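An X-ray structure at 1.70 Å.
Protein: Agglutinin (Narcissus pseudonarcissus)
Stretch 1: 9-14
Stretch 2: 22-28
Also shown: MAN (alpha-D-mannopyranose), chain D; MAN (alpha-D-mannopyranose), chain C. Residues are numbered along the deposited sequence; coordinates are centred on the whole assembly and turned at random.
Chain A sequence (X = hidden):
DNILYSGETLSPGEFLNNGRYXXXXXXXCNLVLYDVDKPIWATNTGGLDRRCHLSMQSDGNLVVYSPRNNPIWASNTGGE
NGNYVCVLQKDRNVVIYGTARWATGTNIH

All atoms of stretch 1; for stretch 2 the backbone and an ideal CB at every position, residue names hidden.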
# COMPACT_ATOMS: atom_id res chain seq x y z
N THR A 9 -14.06 -13.02 5.48
CA THR A 9 -15.30 -12.36 5.11
C THR A 9 -15.21 -10.85 5.17
O THR A 9 -14.36 -10.30 5.88
CB THR A 9 -16.46 -12.76 6.05
OG1 THR A 9 -16.15 -12.32 7.39
CG2 THR A 9 -16.70 -14.28 6.04
N LEU A 10 -16.10 -10.18 4.43
CA LEU A 10 -16.20 -8.74 4.46
C LEU A 10 -17.52 -8.42 5.15
O LEU A 10 -18.59 -8.82 4.67
CB LEU A 10 -16.18 -8.10 3.05
CG LEU A 10 -14.90 -8.17 2.21
CD1 LEU A 10 -15.13 -7.48 0.88
CD2 LEU A 10 -13.71 -7.54 2.93
N SER A 11 -17.44 -7.73 6.29
CA SER A 11 -18.62 -7.32 7.04
C SER A 11 -19.23 -6.11 6.37
O SER A 11 -18.60 -5.51 5.49
CB SER A 11 -18.24 -6.99 8.49
OG SER A 11 -17.61 -8.09 9.12
N PRO A 12 -20.49 -5.74 6.76
CA PRO A 12 -21.11 -4.56 6.14
C PRO A 12 -20.20 -3.32 6.18
O PRO A 12 -19.65 -2.97 7.25
CB PRO A 12 -22.37 -4.34 6.98
CG PRO A 12 -22.71 -5.68 7.50
CD PRO A 12 -21.40 -6.38 7.73
N GLY A 13 -20.03 -2.68 5.03
CA GLY A 13 -19.19 -1.48 4.92
C GLY A 13 -17.71 -1.76 4.67
O GLY A 13 -16.95 -0.83 4.39
N GLU A 14 -17.28 -3.04 4.77
CA GLU A 14 -15.86 -3.40 4.54
C GLU A 14 -15.59 -3.54 3.04
O GLU A 14 -16.53 -3.71 2.25
CB GLU A 14 -15.46 -4.65 5.34
CG GLU A 14 -15.52 -4.39 6.86
CD GLU A 14 -14.99 -5.54 7.70
OE1 GLU A 14 -14.88 -6.66 7.18
OE2 GLU A 14 -14.71 -5.30 8.90
N UNK A 22 -12.38 0.53 -5.71
CA UNK A 22 -12.93 0.06 -4.44
C UNK A 22 -14.03 -1.01 -4.70
O UNK A 22 -14.96 -0.78 -5.49
CB UNK A 22 -13.50 1.24 -3.64
N UNK A 23 -13.90 -2.17 -4.04
CA UNK A 23 -14.84 -3.30 -4.15
C UNK A 23 -15.43 -3.41 -2.75
O UNK A 23 -14.77 -3.91 -1.82
CB UNK A 23 -14.17 -4.60 -4.61
N UNK A 24 -16.68 -2.94 -2.60
CA UNK A 24 -17.33 -2.85 -1.27
C UNK A 24 -18.67 -3.61 -1.04
O UNK A 24 -19.58 -3.58 -1.88
CB UNK A 24 -17.59 -1.37 -0.98
N UNK A 25 -18.76 -4.26 0.13
CA UNK A 25 -19.94 -4.96 0.58
C UNK A 25 -20.75 -3.88 1.31
O UNK A 25 -20.57 -3.67 2.53
CB UNK A 25 -19.61 -6.16 1.46
N UNK A 26 -21.62 -3.19 0.57
CA UNK A 26 -22.41 -2.07 1.13
C UNK A 26 -23.45 -2.50 2.14
O UNK A 26 -23.93 -3.64 2.13
CB UNK A 26 -23.11 -1.31 0.00
N UNK A 27 -23.82 -1.56 3.02
CA UNK A 27 -24.81 -1.80 4.06
C UNK A 27 -26.19 -2.15 3.46
O UNK A 27 -26.98 -2.86 4.09
CB UNK A 27 -24.92 -0.57 4.96
N UNK A 28 -26.48 -1.65 2.24
CA UNK A 28 -27.77 -1.94 1.56
C UNK A 28 -27.78 -3.34 0.86
O UNK A 28 -28.67 -3.63 0.06
CB UNK A 28 -28.05 -0.85 0.52
C1 MAN D . -27.81 0.83 -6.19
C2 MAN D . -27.05 1.25 -4.87
C3 MAN D . -25.93 2.22 -5.20
C4 MAN D . -25.00 1.62 -6.29
C5 MAN D . -25.77 1.18 -7.56
C6 MAN D . -24.86 0.43 -8.52
O1 MAN D . -28.99 1.66 -6.61
O2 MAN D . -26.55 0.12 -4.21
O3 MAN D . -25.21 2.51 -4.01
O4 MAN D . -24.04 2.57 -6.67
O5 MAN D . -26.87 0.31 -7.27
O6 MAN D . -25.63 -0.06 -9.60
C1 MAN C . -25.20 3.93 -3.74
C2 MAN C . -24.16 4.21 -2.65
C3 MAN C . -24.64 3.72 -1.29
C4 MAN C . -26.02 4.26 -0.99
C5 MAN C . -26.98 3.94 -2.14
C6 MAN C . -28.37 4.51 -1.89
O2 MAN C . -23.91 5.60 -2.58
O3 MAN C . -23.74 4.14 -0.28
O4 MAN C . -26.48 3.67 0.20
O5 MAN C . -26.47 4.46 -3.36
O6 MAN C . -29.27 3.95 -2.82

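Stretch 1 ends in a type II turn from S11 to E14, closed by the bond from E14 N to S11 O (2.9 Å), and this turn docks on the backbone of stretch 2. At position 22 the extended backbone suits a beta-branched residue, but nothing of stretch 1 lies near the CB, so the choice is left open. The residue is V22, with chi1 t.

Position 23 is also extended, and its CB points sideways with no atom of stretch 1 within 5.5 Å. Many side chains, large ones included, would fit. F23 is found here; its backbone comes close to stretch 1, F23 O lying 4.4 Å from E14 O and 4.5 Å from L10 CD1.

At position 24 the CB again points sideways, 4.1 Å from E14 O and 5.4 Å from G13 O. An aliphatic chain of moderate length, valine, isoleucine or leucine, could run past these two carbonyls. I24 does so in a fully extended form (chi1 t, chi2 t): its CG1 lies 3.5 Å from E14 O, and its CD1 reaches 3.9 Å from G13 O.

Position 25 is the centre of the contact. Its backbone bonds the turn twice, with G13 N donating to the O of 25 (2.7 Å) and the N of 25 donating to E14 O (3.1 Å). The CB points toward stretch 1, 4.2 Å from L10 CB, and several apolar side chains would suit it there. M25 meets these terms. Its CB packs on L10 CB at 4.2 Å and its CG lies 3.8 Å from L10 O, after which chi2 p and chi3 m lead the end of the chain away.

At position 26 the CB points away from stretch 1 and toward the side where mannose is bound; a polar residue able to donate hydrogen bonds would suit. Q26 NE2 donates to O3 of the chain D mannose (3.2 Å) and weakly to its O2 (3.2 Å).

Position 27 has a sideways CB 5.0 Å from P12 CB, beside the turn, where a flexible chain of either apolar or polar character could lie. In E27 the aliphatic part does the packing, CG being 4.4 Å from both P12 CB and G13 N.

Position 28 is beyond reach of stretch 1, but sugar hydroxyls lie within reach, so a polar side chain, donor or acceptor, would suit. D28 OD2 accepts from O2 of the chain D mannose (2.7 Å), and D28 OD1 accepts from Q26 NE2 (3.1 Å).

Stretch 2 (22-28) VFIMQED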
# COMPACT_ATOMS: atom_id res chain seq x y z
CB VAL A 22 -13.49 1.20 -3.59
CG1 VAL A 22 -14.14 0.66 -2.31
CG2 VAL A 22 -12.39 2.22 -3.25
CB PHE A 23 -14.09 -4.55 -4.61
CG PHE A 23 -14.98 -5.74 -4.93
CD1 PHE A 23 -15.88 -5.69 -5.99
CD2 PHE A 23 -14.83 -6.94 -4.24
CE1 PHE A 23 -16.67 -6.80 -6.30
CE2 PHE A 23 -15.62 -8.06 -4.57
CZ PHE A 23 -16.53 -7.98 -5.59
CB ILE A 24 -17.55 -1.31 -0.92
CG1 ILE A 24 -18.14 -1.11 0.49
CG2 ILE A 24 -18.42 -0.64 -1.98
CD1 ILE A 24 -18.20 0.37 0.93
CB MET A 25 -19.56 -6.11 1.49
CG MET A 25 -20.73 -6.98 2.10
SD MET A 25 -21.71 -7.96 0.94
CE MET A 25 -22.76 -6.72 0.17
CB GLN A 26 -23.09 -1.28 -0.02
CG GLN A 26 -22.10 -0.62 -0.98
CD GLN A 26 -22.76 0.26 -2.04
OE1 GLN A 26 -22.10 1.12 -2.63
NE2 GLN A 26 -24.06 0.06 -2.26
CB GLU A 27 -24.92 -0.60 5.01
CG GLU A 27 -23.64 -0.34 5.81
CD GLU A 27 -23.77 0.82 6.79
OE1 GLU A 27 -24.83 1.49 6.80
OE2 GLU A 27 -22.80 1.07 7.55
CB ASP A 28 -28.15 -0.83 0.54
CG ASP A 28 -27.24 -0.81 -0.71
OD1 ASP A 28 -26.23 -1.54 -0.76
OD2 ASP A 28 -27.56 -0.05 -1.66
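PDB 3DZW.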